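Local coordinates for insecticidal crystal protein Cry7Cal (Bacillus thuringiensis, PDB 5ZI1) that acts as an insecticidal toxin active against locusts and, like other delta endotoxins, probably works by binding receptors on its target cells, at residues G494-I499 with T589-K594; V526-T531 with S560-G565. All blocks are in the same frame, centred on the assembly; numbering follows the deposited sequence.

In the fold
Both contacts lie late in the chain, in the last, beta-sandwich domain of the three-domain toxin fragment, which is itself part of a longer protein. Strand 496-500 comes first and waits for its partner until 589-594, so contact 1 closes a loop of 89 intervening residues that holds strands but no helix. Nested inside it, 526-531 pairs with 560-565 across 28 residues, making contact 2 the inner loop. The two meet because strands 521-530 and 589-599 are neighbours, giving the order 496-500, 589-599, 521-530, 560-571 across one sheet. The centres are about 11 Å apart, and Asp593 OD2 meets Arg527 NH1 at 2.7 Å in a salt bridge joining the contacts.

Contact 1 of 2, residues G494-I499 with T589-K594; sequences GPILKI and TIYIDK
Lys498 lies alongside Tyr591 as a non-hydrogen-bonded antiparallel pair, the two side chains pointing the same way. Lys498 CB starts 3.9 Å from Tyr591 CE2. CG is anti to the backbone N (chi1 -177°), which brings Lys498 CG to 3.4 Å from Tyr591 CE2 and also against Thr589 CG2. Lys498 CD still follows the ring, at 3.7 Å from Tyr591 CE2. A bend at chi3 (102°) then turns CE off the extended course, and Lys498 NZ finishes 5.0 Å from Tyr591 OH. The aliphatic part of the lysine, rather than its charge, therefore makes this contact.

Hydrogen-bonded pairs flank it. Leu497 and Ile592 exchange two backbone bonds, as do Ile499 and Ile590, where Ile499 N reaches Ile590 O at 2.6 Å. With the strand directions 162° apart, this is a regular antiparallel ladder. On the face opposite Lys498, the side chains of Ile499 and Ile592 cross obliquely, Ile499 CD1 lying 3.6 Å from Ile592 CG1, while the CB atoms of Leu497 and Ile592 face each other.

Beyond the ladder, Ile496 CG2 approaches Asp593 OD1 at 3.7 Å. The other carboxylate oxygen, OD2, is engaged by Arg527. A water donating to Pro495 O and Asp593 O bridges the backbones where direct pairing has stopped, and Asp593 and Lys594 form a classic bulge opposite Arg527.

Strand 484-487 bonds to the far edge of 496-499, and strand 521-530 to that of 589-594, placing both segments inside their sheet. Leu497 and Ile499 rest on Val509 of strand 508-513, which belongs to a second, antiparallel sheet; their face thus looks into the core of the sandwich.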
ATOM      1  N   GLY A 494       3.068  -2.951  -3.834  1.00 41.92           N
ATOM      2  CA  GLY A 494       2.120  -3.701  -4.622  1.00 42.88           C
ATOM      3  C   GLY A 494       2.838  -4.822  -5.328  1.00 43.66           C
ATOM      4  O   GLY A 494       4.042  -4.995  -5.155  1.00 48.21           O
ATOM      5  N   PRO A 495       2.125  -5.620  -6.117  1.00 43.66           N
ATOM      6  CA  PRO A 495       2.767  -6.765  -6.772  1.00 44.24           C
ATOM      7  C   PRO A 495       3.615  -6.322  -7.957  1.00 45.68           C
ATOM      8  O   PRO A 495       3.594  -5.163  -8.378  1.00 44.55           O
ATOM      9  CB  PRO A 495       1.591  -7.641  -7.205  1.00 46.61           C
ATOM     10  CG  PRO A 495       0.412  -6.745  -7.192  1.00 46.48           C
ATOM     11  CD  PRO A 495       0.656  -5.684  -6.189  1.00 44.64           C
ATOM     12  N   ILE A 496       4.391  -7.276  -8.483  1.00 43.48           N
ATOM     13  CA  ILE A 496       5.370  -7.029  -9.531  1.00 45.67           C
ATOM     14  C   ILE A 496       5.251  -8.143 -10.564  1.00 47.53           C
ATOM     15  O   ILE A 496       4.612  -9.165 -10.331  1.00 45.70           O
ATOM     16  CB  ILE A 496       6.814  -6.947  -8.981  1.00 47.65           C
ATOM     17  CG1 ILE A 496       7.233  -8.281  -8.360  1.00 45.25           C
ATOM     18  CG2 ILE A 496       6.952  -5.802  -7.982  1.00 44.07           C
ATOM     19  CD1 ILE A 496       8.636  -8.277  -7.823  1.00 53.39           C
ATOM     20  N   LEU A 497       5.873  -7.931 -11.726  1.00 47.58           N
ATOM     21  CA  LEU A 497       5.899  -8.944 -12.772  1.00 46.50           C
ATOM     22  C   LEU A 497       7.145  -9.812 -12.657  1.00 53.20           C
ATOM     23  O   LEU A 497       8.248  -9.306 -12.421  1.00 51.78           O
ATOM     24  CB  LEU A 497       5.865  -8.305 -14.162  1.00 52.13           C
ATOM     25  CG  LEU A 497       4.593  -7.560 -14.581  1.00 54.16           C
ATOM     26  CD1 LEU A 497       4.378  -7.648 -16.081  1.00 44.61           C
ATOM     27  CD2 LEU A 497       3.389  -8.086 -13.841  1.00 49.39           C
ATOM     28  N   LYS A 498       6.966 -11.121 -12.855  1.00 50.63           N
ATOM     29  CA  LYS A 498       8.065 -12.078 -12.906  1.00 53.08           C
ATOM     30  C   LYS A 498       8.088 -12.731 -14.281  1.00 56.81           C
ATOM     31  O   LYS A 498       7.193 -13.512 -14.618  1.00 56.43           O
ATOM     32  CB  LYS A 498       7.919 -13.131 -11.818  1.00 56.80           C
ATOM     33  CG  LYS A 498       9.072 -14.103 -11.765  1.00 54.66           C
ATOM     34  CD  LYS A 498       8.858 -15.096 -10.642  1.00 63.77           C
ATOM     35  CE  LYS A 498       8.355 -16.430 -11.170  1.00 67.63           C
ATOM     36  NZ  LYS A 498       9.449 -17.462 -11.159  1.00 66.19           N
ATOM     37  N   ILE A 499       9.122 -12.435 -15.062  1.00 49.44           N
ATOM     38  CA  ILE A 499       9.272 -12.969 -16.410  1.00 50.49           C
ATOM     39  C   ILE A 499      10.364 -14.033 -16.399  1.00 53.56           C
ATOM     40  O   ILE A 499      11.484 -13.777 -15.941  1.00 53.01           O
ATOM     41  CB  ILE A 499       9.609 -11.855 -17.417  1.00 59.58           C
ATOM     42  CG1 ILE A 499       8.682 -10.659 -17.212  1.00 55.21           C
ATOM     43  CG2 ILE A 499       9.504 -12.363 -18.858  1.00 53.22           C
ATOM     44  CD1 ILE A 499       9.259  -9.380 -17.756  1.00 57.53           C
ATOM     45  N   THR A 589      15.656 -14.969 -15.132  1.00 54.32           N
ATOM     46  CA  THR A 589      14.402 -14.438 -14.622  1.00 55.35           C
ATOM     47  C   THR A 589      14.546 -12.927 -14.518  1.00 52.90           C
ATOM     48  O   THR A 589      15.600 -12.423 -14.108  1.00 55.29           O
ATOM     49  CB  THR A 589      14.052 -15.078 -13.249  1.00 56.79           C
ATOM     50  OG1 THR A 589      13.684 -16.443 -13.452  1.00 59.54           O
ATOM     51  CG2 THR A 589      12.882 -14.380 -12.560  1.00 48.66           C
ATOM     52  N   ILE A 590      13.498 -12.215 -14.936  1.00 49.76           N
ATOM     53  CA  ILE A 590      13.440 -10.757 -14.914  1.00 49.62           C
ATOM     54  C   ILE A 590      12.219 -10.346 -14.106  1.00 56.82           C
ATOM     55  O   ILE A 590      11.130 -10.910 -14.272  1.00 57.59           O
ATOM     56  CB  ILE A 590      13.363 -10.157 -16.337  1.00 52.86           C
ATOM     57  CG1 ILE A 590      14.589 -10.534 -17.165  1.00 49.48           C
ATOM     58  CG2 ILE A 590      13.212  -8.652 -16.289  1.00 49.90           C
ATOM     59  CD1 ILE A 590      14.272 -11.529 -18.228  1.00 51.61           C
ATOM     60  N   TYR A 591      12.399  -9.364 -13.233  1.00 54.61           N
ATOM     61  CA  TYR A 591      11.308  -8.801 -12.458  1.00 50.38           C
ATOM     62  C   TYR A 591      11.126  -7.353 -12.873  1.00 49.64           C
ATOM     63  O   TYR A 591      12.106  -6.609 -12.966  1.00 51.95           O
ATOM     64  CB  TYR A 591      11.586  -8.893 -10.958  1.00 51.82           C
ATOM     65  CG  TYR A 591      11.873 -10.288 -10.484  1.00 53.95           C
ATOM     66  CD1 TYR A 591      13.180 -10.777 -10.461  1.00 48.95           C
ATOM     67  CD2 TYR A 591      10.839 -11.125 -10.055  1.00 53.56           C
ATOM     68  CE1 TYR A 591      13.452 -12.054 -10.033  1.00 46.53           C
ATOM     69  CE2 TYR A 591      11.103 -12.409  -9.608  1.00 50.65           C
ATOM     70  CZ  TYR A 591      12.407 -12.867  -9.596  1.00 56.71           C
ATOM     71  OH  TYR A 591      12.670 -14.149  -9.163  1.00 57.20           O
ATOM     72  N   ILE A 592       9.885  -6.965 -13.143  1.00 44.85           N
ATOM     73  CA  ILE A 592       9.551  -5.603 -13.527  1.00 44.39           C
ATOM     74  C   ILE A 592       8.719  -5.024 -12.397  1.00 49.20           C
ATOM     75  O   ILE A 592       7.650  -5.552 -12.070  1.00 49.94           O
ATOM     76  CB  ILE A 592       8.781  -5.544 -14.855  1.00 46.39           C
ATOM     77  CG1 ILE A 592       9.514  -6.306 -15.963  1.00 49.45           C
ATOM     78  CG2 ILE A 592       8.482  -4.090 -15.245  1.00 40.12           C
ATOM     79  CD1 ILE A 592      10.815  -5.670 -16.423  1.00 50.77           C
ATOM     80  N   ASP A 593       9.206  -3.949 -11.798  1.00 49.10           N
ATOM     81  CA  ASP A 593       8.487  -3.312 -10.713  1.00 49.42           C
ATOM     82  C   ASP A 593       7.712  -2.115 -11.263  1.00 51.32           C
ATOM     83  O   ASP A 593       6.509  -2.227 -11.523  1.00 50.50           O
ATOM     84  CB  ASP A 593       9.473  -2.926  -9.606  1.00 47.87           C
ATOM     85  CG  ASP A 593       8.855  -2.040  -8.546  1.00 51.86           C
ATOM     86  OD1 ASP A 593       7.628  -2.141  -8.319  1.00 49.40           O
ATOM     87  OD2 ASP A 593       9.604  -1.228  -7.946  1.00 51.28           O
ATOM     88  N   LYS A 594       8.385  -0.987 -11.484  1.00 46.79           N
ATOM     89  CA  LYS A 594       7.736   0.231 -11.936  1.00 47.77           C
ATOM     90  C   LYS A 594       8.210   0.618 -13.335  1.00 56.58           C
ATOM     91  O   LYS A 594       9.334   0.292 -13.765  1.00 45.02           O
ATOM     92  CB  LYS A 594       8.008   1.393 -10.974  1.00 49.41           C
ATOM     93  CG  LYS A 594       7.680   1.098  -9.519  1.00 50.66           C
ATOM     94  CD  LYS A 594       6.156   0.951  -9.279  1.00 50.18           C
ATOM     95  CE  LYS A 594       5.860   0.563  -7.815  1.00 46.44           C
ATOM     96  NZ  LYS A 594       6.465   1.521  -6.836  1.00 50.13           N
TER
HETATM   97  O   HOH W   1       3.830  -3.736 -10.843  1.00 38.97           O

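Contact 2 of 2, residues V526-T531 with S560-G565; sequences VRYAAT and SYLTMG
Tyr528, Val526 and Ser560 carry this contact. CG of Tyr528 lies between the backbone N and the carbonyl carbon (chi1 83°), and the ring beyond it reaches toward the partner strand. Its CE1 comes 3.7 Å from Leu562 CB, the two side chains crossing at about a right angle, with Leu562 CD1 over one face toward the rim. Ser560 OG sits 3.6 Å from the same Tyr528 CE1, and the backbones of this pair exchange two hydrogen bonds: Tyr528 N to Ser560 O at 3.1 Å, and Ser560 N to Tyr528 O. Val526 and Leu562 do likewise, while Val526 CG2 meets Met564 CE at 3.6 Å.

Arg527 and Tyr561 project from the opposite face, Arg527 CB 3.6 Å from Tyr561 CE2, their flat groups 59° apart. A water links Arg527 NH2 to Tyr561 OH, which also bonds to Tyr241.

Val526, Leu562 and the Tyr528 ring thus make one face mainly apolar, with the Ser560 hydroxyl at its partly exposed end; the hydroxyl of the buried Tyr528 is hydrogen-bonded to Thr548 O. The other face combines aliphatic-to-ring contact with a polar, water-bridged rim, and its arginine charge is probably balanced by Asp593.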
ATOM      1  N   VAL A 526      12.776   1.736 -16.595  1.00 46.32           N
ATOM      2  CA  VAL A 526      12.222   0.584 -15.903  1.00 46.64           C
ATOM      3  C   VAL A 526      13.024   0.322 -14.632  1.00 50.85           C
ATOM      4  O   VAL A 526      14.261   0.358 -14.641  1.00 53.80           O
ATOM      5  CB  VAL A 526      12.229  -0.644 -16.817  1.00 47.45           C
ATOM      6  CG1 VAL A 526      11.773  -1.859 -16.052  1.00 47.90           C
ATOM      7  CG2 VAL A 526      11.357  -0.385 -18.037  1.00 48.31           C
ATOM      8  N   ARG A 527      12.323   0.101 -13.527  1.00 50.51           N
ATOM      9  CA  ARG A 527      12.930  -0.360 -12.289  1.00 47.21           C
ATOM     10  C   ARG A 527      12.753  -1.873 -12.260  1.00 52.11           C
ATOM     11  O   ARG A 527      11.621  -2.365 -12.142  1.00 47.75           O
ATOM     12  CB  ARG A 527      12.283   0.319 -11.087  1.00 51.45           C
ATOM     13  CG  ARG A 527      12.743  -0.201  -9.741  1.00 53.39           C
ATOM     14  CD  ARG A 527      12.300   0.721  -8.630  1.00 52.22           C
ATOM     15  NE  ARG A 527      13.143   0.555  -7.447  1.00 52.09           N
ATOM     16  CZ  ARG A 527      12.931  -0.345  -6.489  1.00 55.48           C
ATOM     17  NH1 ARG A 527      11.906  -1.186  -6.573  1.00 50.18           N
ATOM     18  NH2 ARG A 527      13.765  -0.416  -5.452  1.00 56.79           N
ATOM     19  N   TYR A 528      13.869  -2.605 -12.392  1.00 45.82           N
ATOM     20  CA  TYR A 528      13.844  -4.029 -12.700  1.00 42.46           C
ATOM     21  C   TYR A 528      14.870  -4.781 -11.857  1.00 48.98           C
ATOM     22  O   TYR A 528      15.719  -4.194 -11.179  1.00 49.26           O
ATOM     23  CB  TYR A 528      14.138  -4.283 -14.178  1.00 46.39           C
ATOM     24  CG  TYR A 528      15.619  -4.289 -14.461  1.00 47.11           C
ATOM     25  CD1 TYR A 528      16.330  -3.108 -14.531  1.00 50.12           C
ATOM     26  CD2 TYR A 528      16.310  -5.478 -14.625  1.00 47.58           C
ATOM     27  CE1 TYR A 528      17.705  -3.107 -14.763  1.00 54.47           C
ATOM     28  CE2 TYR A 528      17.673  -5.492 -14.850  1.00 45.91           C
ATOM     29  CZ  TYR A 528      18.369  -4.300 -14.928  1.00 53.58           C
ATOM     30  OH  TYR A 528      19.732  -4.296 -15.167  1.00 48.52           O
ATOM     31  N   ALA A 529      14.784  -6.107 -11.926  1.00 44.46           N
ATOM     32  CA  ALA A 529      15.746  -7.007 -11.324  1.00 46.91           C
ATOM     33  C   ALA A 529      15.880  -8.207 -12.243  1.00 51.82           C
ATOM     34  O   ALA A 529      14.910  -8.596 -12.903  1.00 48.08           O
ATOM     35  CB  ALA A 529      15.322  -7.449  -9.920  1.00 49.09           C
ATOM     36  N   ALA A 530      17.089  -8.776 -12.308  1.00 46.05           N
ATOM     37  CA  ALA A 530      17.322  -9.865 -13.244  1.00 47.68           C
ATOM     38  C   ALA A 530      18.476 -10.716 -12.744  1.00 53.06           C
ATOM     39  O   ALA A 530      19.393 -10.213 -12.094  1.00 52.31           O
ATOM     40  CB  ALA A 530      17.614  -9.342 -14.661  1.00 45.81           C
ATOM     41  N   THR A 531      18.400 -12.013 -13.055  1.00 53.49           N
ATOM     42  CA  THR A 531      19.419 -13.006 -12.744  1.00 52.90           C
ATOM     43  C   THR A 531      20.384 -13.236 -13.897  1.00 58.33           C
ATOM     44  O   THR A 531      21.310 -14.047 -13.763  1.00 54.67           O
ATOM     45  CB  THR A 531      18.766 -14.339 -12.380  1.00 53.94           C
ATOM     46  OG1 THR A 531      17.884 -14.728 -13.436  1.00 52.45           O
ATOM     47  CG2 THR A 531      17.972 -14.224 -11.079  1.00 55.67           C
ATOM     48  N   SER A 560      17.856  -2.418  -9.931  1.00 46.64           N
ATOM     49  CA  SER A 560      18.453  -1.191 -10.441  1.00 54.41           C
ATOM     50  C   SER A 560      17.533  -0.575 -11.490  1.00 55.03           C
ATOM     51  O   SER A 560      16.346  -0.912 -11.558  1.00 55.48           O
ATOM     52  CB  SER A 560      19.856  -1.453 -11.002  1.00 53.45           C
ATOM     53  OG  SER A 560      19.829  -2.571 -11.859  1.00 58.06           O
ATOM     54  N   TYR A 561      18.066   0.333 -12.296  1.00 53.22           N
ATOM     55  CA  TYR A 561      17.299   1.055 -13.292  1.00 48.72           C
ATOM     56  C   TYR A 561      17.901   0.857 -14.673  1.00 54.19           C
ATOM     57  O   TYR A 561      19.121   0.691 -14.845  1.00 54.13           O
ATOM     58  CB  TYR A 561      17.230   2.541 -12.963  1.00 48.34           C
ATOM     59  CG  TYR A 561      16.476   2.808 -11.675  1.00 54.58           C
ATOM     60  CD1 TYR A 561      17.136   2.828 -10.454  1.00 49.17           C
ATOM     61  CD2 TYR A 561      15.094   3.002 -11.683  1.00 50.20           C
ATOM     62  CE1 TYR A 561      16.465   3.064  -9.294  1.00 51.89           C
ATOM     63  CE2 TYR A 561      14.395   3.230 -10.512  1.00 50.69           C
ATOM     64  CZ  TYR A 561      15.090   3.265  -9.321  1.00 56.00           C
ATOM     65  OH  TYR A 561      14.440   3.497  -8.139  1.00 51.69           O
ATOM     66  N   LEU A 562      17.016   0.916 -15.656  1.00 47.97           N
ATOM     67  CA  LEU A 562      17.345   0.679 -17.048  1.00 50.27           C
ATOM     68  C   LEU A 562      16.593   1.716 -17.863  1.00 55.78           C
ATOM     69  O   LEU A 562      15.359   1.725 -17.865  1.00 52.21           O
ATOM     70  CB  LEU A 562      16.933  -0.737 -17.449  1.00 48.25           C
ATOM     71  CG  LEU A 562      17.001  -1.133 -18.920  1.00 57.69           C
ATOM     72  CD1 LEU A 562      16.988  -2.583 -18.943  1.00 56.14           C
ATOM     73  CD2 LEU A 562      15.770  -0.675 -19.744  1.00 59.57           C
ATOM     74  N   THR A 563      17.319   2.546 -18.592  1.00 50.86           N
ATOM     75  CA  THR A 563      16.717   3.665 -19.293  1.00 55.65           C
ATOM     76  C   THR A 563      16.652   3.396 -20.789  1.00 55.57           C
ATOM     77  O   THR A 563      17.653   3.011 -21.403  1.00 56.22           O
ATOM     78  CB  THR A 563      17.498   4.941 -18.994  1.00 54.57           C
ATOM     79  OG1 THR A 563      17.547   5.118 -17.577  1.00 55.22           O
ATOM     80  CG2 THR A 563      16.839   6.151 -19.643  1.00 55.62           C
ATOM     81  N   MET A 564      15.466   3.590 -21.367  1.00 49.51           N
ATOM     82  CA  MET A 564      15.271   3.495 -22.804  1.00 49.58           C
ATOM     83  C   MET A 564      14.923   4.873 -23.336  1.00 53.49           C
ATOM     84  O   MET A 564      14.064   5.560 -22.776  1.00 61.62           O
ATOM     85  CB  MET A 564      14.184   2.483 -23.142  1.00 49.46           C
ATOM     86  CG  MET A 564      14.587   1.062 -22.868  1.00 48.30           C
ATOM     87  SD  MET A 564      13.187  -0.059 -22.857  1.00 59.20           S
ATOM     88  CE  MET A 564      12.393   0.555 -21.381  1.00 49.78           C
ATOM     89  N   GLY A 565      15.580   5.268 -24.417  1.00 57.29           N
ATOM     90  CA  GLY A 565      15.460   6.610 -24.930  1.00 55.25           C
ATOM     91  C   GLY A 565      16.645   7.499 -24.642  1.00 58.75           C
ATOM     92  O   GLY A 565      16.519   8.719 -24.759  1.00 60.58           O
TER
HETATM   93  O   HOH W   2      15.996   1.466  -6.089  1.00 60.87           O